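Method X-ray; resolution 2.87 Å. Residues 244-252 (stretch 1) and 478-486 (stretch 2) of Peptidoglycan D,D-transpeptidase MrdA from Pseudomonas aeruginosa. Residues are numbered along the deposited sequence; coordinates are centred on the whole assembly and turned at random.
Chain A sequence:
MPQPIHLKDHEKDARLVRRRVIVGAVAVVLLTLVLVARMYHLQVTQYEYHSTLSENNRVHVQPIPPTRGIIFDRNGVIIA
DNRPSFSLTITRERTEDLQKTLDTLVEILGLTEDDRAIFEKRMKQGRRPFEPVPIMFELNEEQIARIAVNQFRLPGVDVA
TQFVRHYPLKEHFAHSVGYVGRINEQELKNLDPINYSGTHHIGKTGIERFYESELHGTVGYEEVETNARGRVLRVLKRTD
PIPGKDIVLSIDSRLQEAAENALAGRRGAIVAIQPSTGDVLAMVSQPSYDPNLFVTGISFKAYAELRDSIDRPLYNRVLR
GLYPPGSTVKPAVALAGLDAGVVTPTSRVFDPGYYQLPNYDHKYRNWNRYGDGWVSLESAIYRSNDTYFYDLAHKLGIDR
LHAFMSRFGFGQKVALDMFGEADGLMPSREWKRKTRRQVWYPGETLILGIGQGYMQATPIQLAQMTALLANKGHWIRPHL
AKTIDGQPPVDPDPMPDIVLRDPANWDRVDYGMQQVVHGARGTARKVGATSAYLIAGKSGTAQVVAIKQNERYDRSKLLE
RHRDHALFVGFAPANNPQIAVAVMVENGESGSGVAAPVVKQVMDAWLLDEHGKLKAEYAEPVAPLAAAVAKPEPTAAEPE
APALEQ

Stretch 1 (244-252) GKDIVLSID
Stretch 2 478-486: PHLAKTIDG

What fills the apolar centre of the contact? Ile 247 and Ile 484 form an antiparallel non-hydrogen-bonded pair, CA to CA 5.0 Å, with both side chains on the same face of the sheet. Ile 247 (m, t) brings CG1 to 3.7 Å from CD1 of Ile 484 (m, m), and its CG2 lies 4.0 Å from CB of Ala 481. Further along, CD1 of Ile 251 (m, t) meets CD2 of Leu 480 at 3.6 Å, while CD2 of Leu 249 (m, t) lies 4.4 Å from CB of Leu 480. Leu 480 has chi1 m and chi2 off-well at 146°. Branched aliphatic chains suit these largely buried places, and CA of Ala 481 lies 4.5 Å from CA of Leu 249, a non-hydrogen-bonded antiparallel pair whose side chains diverge.

How do the backbones run and join? Residues 247-249 are an extended strand (phi/psi -117/132, -105/123, -88/156), antiparallel to Thr 483 (-137/149) and Ile 484 (-120/117). Val 248 and Thr 483 are the hydrogen-bonded pair, CA to CA 5.3 Å: Val 248 N donates to Thr 483 O at 3.2 Å, and Thr 483 N returns a weak bond to Val 248 O at 3.3 Å. On the face opposite the isoleucines, Val 248 (t) places CG2 3.3 Å from OG1 of Thr 483 (p), a beta-branched pair suited to an extended backbone.

Where does the register slip? Between Val 248 and Leu 249 it shifts by one residue, a beta bulge, as the partner chain turns a corner at Lys 482 (-70/-48). Val 248 O therefore also accepts from Lys 482 N, at 2.6 Å and 134°. Lys 482 (t, t, t, p) starts toward stretch 1, but its end leads away to a hydrogen bond elsewhere in the structure.

What secures the polar edges? Beyond the bulge, Leu 480 O accepts from Ser 250 N at 2.5 Å and from Ser 250 OG at a very short 2.4 Å. Ser 250 (-77/-18, chi1 -38°) is compact enough to bring amide and hydroxyl to one carbonyl. His 479 (chi1 p, chi2 109°) braces its own stretch through a weak bond from ND1 to Ala 481 O, 3.3 Å. At the other end, Asp 485 N donates to Asp 246 O at 3.1 Å. Asp 485 adopts a left-handed backbone (61/23), and its CG packs 3.7 Å from CG of Lys 245 (m, t, t, t); both charged residues suit this exposed margin. In all, 615 Å² is buried.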

ATOM      1  N   GLY A 244     -12.814  26.340   6.780  1.00 35.97           N
ATOM      2  CA  GLY A 244     -12.838  24.902   6.602  1.00 34.61           C
ATOM      3  C   GLY A 244     -12.073  24.188   7.697  1.00 33.70           C
ATOM      4  O   GLY A 244     -11.168  24.743   8.323  1.00 36.09           O
ATOM      5  N   LYS A 245     -12.448  22.933   7.931  1.00 34.62           N
ATOM      6  CA  LYS A 245     -11.817  22.163   8.992  1.00 31.72           C
ATOM      7  C   LYS A 245     -10.392  21.810   8.598  1.00 35.05           C
ATOM      8  O   LYS A 245     -10.112  21.458   7.449  1.00 31.25           O
ATOM      9  CB  LYS A 245     -12.613  20.891   9.279  1.00 34.93           C
ATOM     10  CG  LYS A 245     -13.889  21.117  10.071  1.00 37.56           C
ATOM     11  CD  LYS A 245     -14.640  19.811  10.275  1.00 34.52           C
ATOM     12  CE  LYS A 245     -16.139  20.043  10.360  1.00 39.25           C
ATOM     13  NZ  LYS A 245     -16.901  18.768  10.253  1.00 38.18           N
ATOM     14  N   ASP A 246      -9.487  21.906   9.564  1.00 42.78           N
ATOM     15  CA  ASP A 246      -8.082  21.621   9.334  1.00 28.67           C
ATOM     16  C   ASP A 246      -7.814  20.136   9.516  1.00 31.20           C
ATOM     17  O   ASP A 246      -8.353  19.499  10.426  1.00 31.95           O
ATOM     18  CB  ASP A 246      -7.215  22.448  10.281  1.00 32.14           C
ATOM     19  CG  ASP A 246      -7.576  23.921  10.251  1.00 44.14           C
ATOM     20  OD1 ASP A 246      -8.028  24.401   9.191  1.00 50.14           O
ATOM     21  OD2 ASP A 246      -7.419  24.599  11.288  1.00 40.86           O
ATOM     22  N   ILE A 247      -6.978  19.589   8.641  1.00 28.90           N
ATOM     23  CA  ILE A 247      -6.691  18.163   8.604  1.00 31.42           C
ATOM     24  C   ILE A 247      -5.218  17.957   8.909  1.00 24.33           C
ATOM     25  O   ILE A 247      -4.356  18.631   8.334  1.00 24.20           O
ATOM     26  CB  ILE A 247      -7.049  17.546   7.240  1.00 31.53           C
ATOM     27  CG1 ILE A 247      -8.541  17.699   6.965  1.00 35.75           C
ATOM     28  CG2 ILE A 247      -6.645  16.079   7.189  1.00 30.55           C
ATOM     29  CD1 ILE A 247      -8.932  17.204   5.611  1.00 33.45           C
ATOM     30  N   VAL A 248      -4.936  17.030   9.817  1.00 31.24           N
ATOM     31  CA  VAL A 248      -3.579  16.613  10.135  1.00 33.24           C
ATOM     32  C   VAL A 248      -3.375  15.248   9.501  1.00 31.33           C
ATOM     33  O   VAL A 248      -4.131  14.309   9.777  1.00 30.90           O
ATOM     34  CB  VAL A 248      -3.342  16.561  11.651  1.00 30.19           C
ATOM     35  CG1 VAL A 248      -1.861  16.451  11.950  1.00 28.16           C
ATOM     36  CG2 VAL A 248      -3.941  17.787  12.323  1.00 36.46           C
ATOM     37  N   LEU A 249      -2.363  15.134   8.651  1.00 36.74           N
ATOM     38  CA  LEU A 249      -2.141  13.879   7.956  1.00 31.21           C
ATOM     39  C   LEU A 249      -1.249  12.968   8.785  1.00 28.04           C
ATOM     40  O   LEU A 249      -0.469  13.417   9.632  1.00 26.26           O
ATOM     41  CB  LEU A 249      -1.509  14.113   6.584  1.00 28.82           C
ATOM     42  CG  LEU A 249      -2.274  14.978   5.583  1.00 30.85           C
ATOM     43  CD1 LEU A 249      -1.415  15.223   4.356  1.00 31.49           C
ATOM     44  CD2 LEU A 249      -3.594  14.334   5.197  1.00 28.69           C
ATOM     45  N   SER A 250      -1.367  11.667   8.520  1.00 28.68           N
ATOM     46  CA  SER A 250      -0.534  10.682   9.195  1.00 33.94           C
ATOM     47  C   SER A 250       0.877  10.642   8.641  1.00 32.15           C
ATOM     48  O   SER A 250       1.777  10.129   9.315  1.00 30.55           O
ATOM     49  CB  SER A 250      -1.165   9.292   9.089  1.00 27.83           C
ATOM     50  OG  SER A 250      -2.574   9.367   9.209  1.00 29.68           O
ATOM     51  N   ILE A 251       1.092  11.189   7.444  1.00 27.64           N
ATOM     52  CA  ILE A 251       2.368  11.030   6.764  1.00 25.01           C
ATOM     53  C   ILE A 251       3.426  11.886   7.442  1.00 29.88           C
ATOM     54  O   ILE A 251       3.247  13.097   7.632  1.00 34.83           O
ATOM     55  CB  ILE A 251       2.237  11.407   5.282  1.00 23.82           C
ATOM     56  CG1 ILE A 251       1.342  10.415   4.539  1.00 29.40           C
ATOM     57  CG2 ILE A 251       3.606  11.490   4.630  1.00 29.55           C
ATOM     58  CD1 ILE A 251       1.139  10.768   3.077  1.00 29.02           C
ATOM     59  N   ASP A 252       4.537  11.259   7.808  1.00 32.78           N
ATOM     60  CA  ASP A 252       5.754  11.979   8.144  1.00 30.38           C
ATOM     61  C   ASP A 252       6.545  12.201   6.864  1.00 32.68           C
ATOM     62  O   ASP A 252       6.968  11.234   6.216  1.00 44.56           O
ATOM     63  CB  ASP A 252       6.586  11.211   9.168  1.00 29.84           C
ATOM     64  CG  ASP A 252       7.729  12.038   9.722  1.00 37.94           C
ATOM     65  OD1 ASP A 252       7.483  13.172  10.185  1.00 43.83           O
ATOM     66  OD2 ASP A 252       8.878  11.551   9.696  1.00 42.41           O
ATOM     67  N   PRO A 478      -5.927   1.388   6.864  1.00 31.22           N
ATOM     68  CA  PRO A 478      -5.009   2.518   6.698  1.00 29.17           C
ATOM     69  C   PRO A 478      -5.786   3.804   6.473  1.00 30.17           C
ATOM     70  O   PRO A 478      -6.892   3.801   5.927  1.00 34.86           O
ATOM     71  CB  PRO A 478      -4.186   2.137   5.460  1.00 31.25           C
ATOM     72  CG  PRO A 478      -4.398   0.666   5.279  1.00 27.01           C
ATOM     73  CD  PRO A 478      -5.767   0.380   5.804  1.00 29.47           C
ATOM     74  N   HIS A 479      -5.197   4.915   6.904  1.00 32.43           N
ATOM     75  CA  HIS A 479      -5.851   6.205   6.756  1.00 30.34           C
ATOM     76  C   HIS A 479      -4.797   7.298   6.735  1.00 28.31           C
ATOM     77  O   HIS A 479      -3.840   7.261   7.514  1.00 32.99           O
ATOM     78  CB  HIS A 479      -6.864   6.455   7.883  1.00 28.84           C
ATOM     79  CG  HIS A 479      -6.311   6.234   9.257  1.00 35.23           C
ATOM     80  ND1 HIS A 479      -6.070   7.268  10.135  1.00 35.89           N
ATOM     81  CD2 HIS A 479      -5.963   5.098   9.908  1.00 34.64           C
ATOM     82  CE1 HIS A 479      -5.591   6.781  11.267  1.00 29.99           C
ATOM     83  NE2 HIS A 479      -5.516   5.466  11.154  1.00 30.04           N
ATOM     84  N   LEU A 480      -4.984   8.269   5.842  1.00 27.88           N
ATOM     85  CA  LEU A 480      -4.087   9.417   5.779  1.00 29.16           C
ATOM     86  C   LEU A 480      -4.447  10.449   6.840  1.00 24.75           C
ATOM     87  O   LEU A 480      -3.590  10.875   7.620  1.00 29.98           O
ATOM     88  CB  LEU A 480      -4.130  10.039   4.383  1.00 27.62           C
ATOM     89  CG  LEU A 480      -3.674   9.134   3.236  1.00 32.11           C
ATOM     90  CD1 LEU A 480      -4.465   9.416   1.970  1.00 32.16           C
ATOM     91  CD2 LEU A 480      -2.188   9.309   2.990  1.00 38.66           C
ATOM     92  N   ALA A 481      -5.710  10.870   6.869  1.00 27.60           N
ATOM     93  CA  ALA A 481      -6.177  11.853   7.837  1.00 31.38           C
ATOM     94  C   ALA A 481      -6.034  11.337   9.262  1.00 32.43           C
ATOM     95  O   ALA A 481      -6.802  10.472   9.695  1.00 38.21           O
ATOM     96  CB  ALA A 481      -7.632  12.228   7.557  1.00 29.04           C
ATOM     97  N   LYS A 482      -5.049  11.854   9.996  1.00 32.42           N
ATOM     98  CA  LYS A 482      -4.893  11.468  11.393  1.00 32.55           C
ATOM     99  C   LYS A 482      -6.018  12.042  12.245  1.00 31.42           C
ATOM    100  O   LYS A 482      -6.630  11.325  13.044  1.00 28.90           O
ATOM    101  CB  LYS A 482      -3.530  11.919  11.921  1.00 25.82           C
ATOM    102  CG  LYS A 482      -3.066  11.159  13.152  1.00 19.32           C
ATOM    103  CD  LYS A 482      -1.595  11.408  13.440  1.00 29.64           C
ATOM    104  CE  LYS A 482      -1.215  10.931  14.836  1.00 30.96           C
ATOM    105  NZ  LYS A 482      -1.496   9.479  15.033  1.00 17.03           N
ATOM    106  N   THR A 483      -6.297  13.337  12.094  1.00 34.34           N
ATOM    107  CA  THR A 483      -7.387  13.997  12.798  1.00 36.51           C
ATOM    108  C   THR A 483      -8.128  14.919  11.840  1.00 32.89           C
ATOM    109  O   THR A 483      -7.542  15.476  10.908  1.00 32.94           O
ATOM    110  CB  THR A 483      -6.907  14.827  14.004  1.00 33.10           C
ATOM    111  OG1 THR A 483      -6.471  16.117  13.556  1.00 34.10           O
ATOM    112  CG2 THR A 483      -5.768  14.136  14.742  1.00 34.33           C
ATOM    113  N   ILE A 484      -9.426  15.074  12.083  1.00 38.40           N
ATOM    114  CA  ILE A 484     -10.260  16.054  11.394  1.00 39.59           C
ATOM    115  C   ILE A 484     -10.825  16.990  12.451  1.00 43.04           C
ATOM    116  O   ILE A 484     -11.574  16.554  13.336  1.00 38.08           O
ATOM    117  CB  ILE A 484     -11.389  15.392  10.590  1.00 32.90           C
ATOM    118  CG1 ILE A 484     -10.849  14.230   9.757  1.00 35.34           C
ATOM    119  CG2 ILE A 484     -12.073  16.416   9.696  1.00 32.08           C
ATOM    120  CD1 ILE A 484     -10.076  14.670   8.539  1.00 40.30           C
ATOM    121  N   ASP A 485     -10.459  18.270  12.364  1.00 47.62           N
ATOM    122  CA  ASP A 485     -10.835  19.294  13.338  1.00 43.46           C
ATOM    123  C   ASP A 485     -10.312  18.980  14.737  1.00 41.73           C
ATOM    124  O   ASP A 485     -10.855  19.470  15.732  1.00 42.76           O
ATOM    125  CB  ASP A 485     -12.353  19.507  13.374  1.00 46.53           C
ATOM    126  CG  ASP A 485     -12.733  20.961  13.569  1.00 54.99           C
ATOM    127  OD1 ASP A 485     -11.912  21.841  13.232  1.00 54.19           O
ATOM    128  OD2 ASP A 485     -13.852  21.226  14.055  1.00 47.22           O
ATOM    129  N   GLY A 486      -9.258  18.169  14.828  1.00 41.80           N
ATOM    130  CA  GLY A 486      -8.633  17.827  16.088  1.00 33.48           C
ATOM    131  C   GLY A 486      -9.018  16.486  16.674  1.00 39.53           C
ATOM    132  O   GLY A 486      -8.531  16.147  17.760  1.00 50.81           O
TER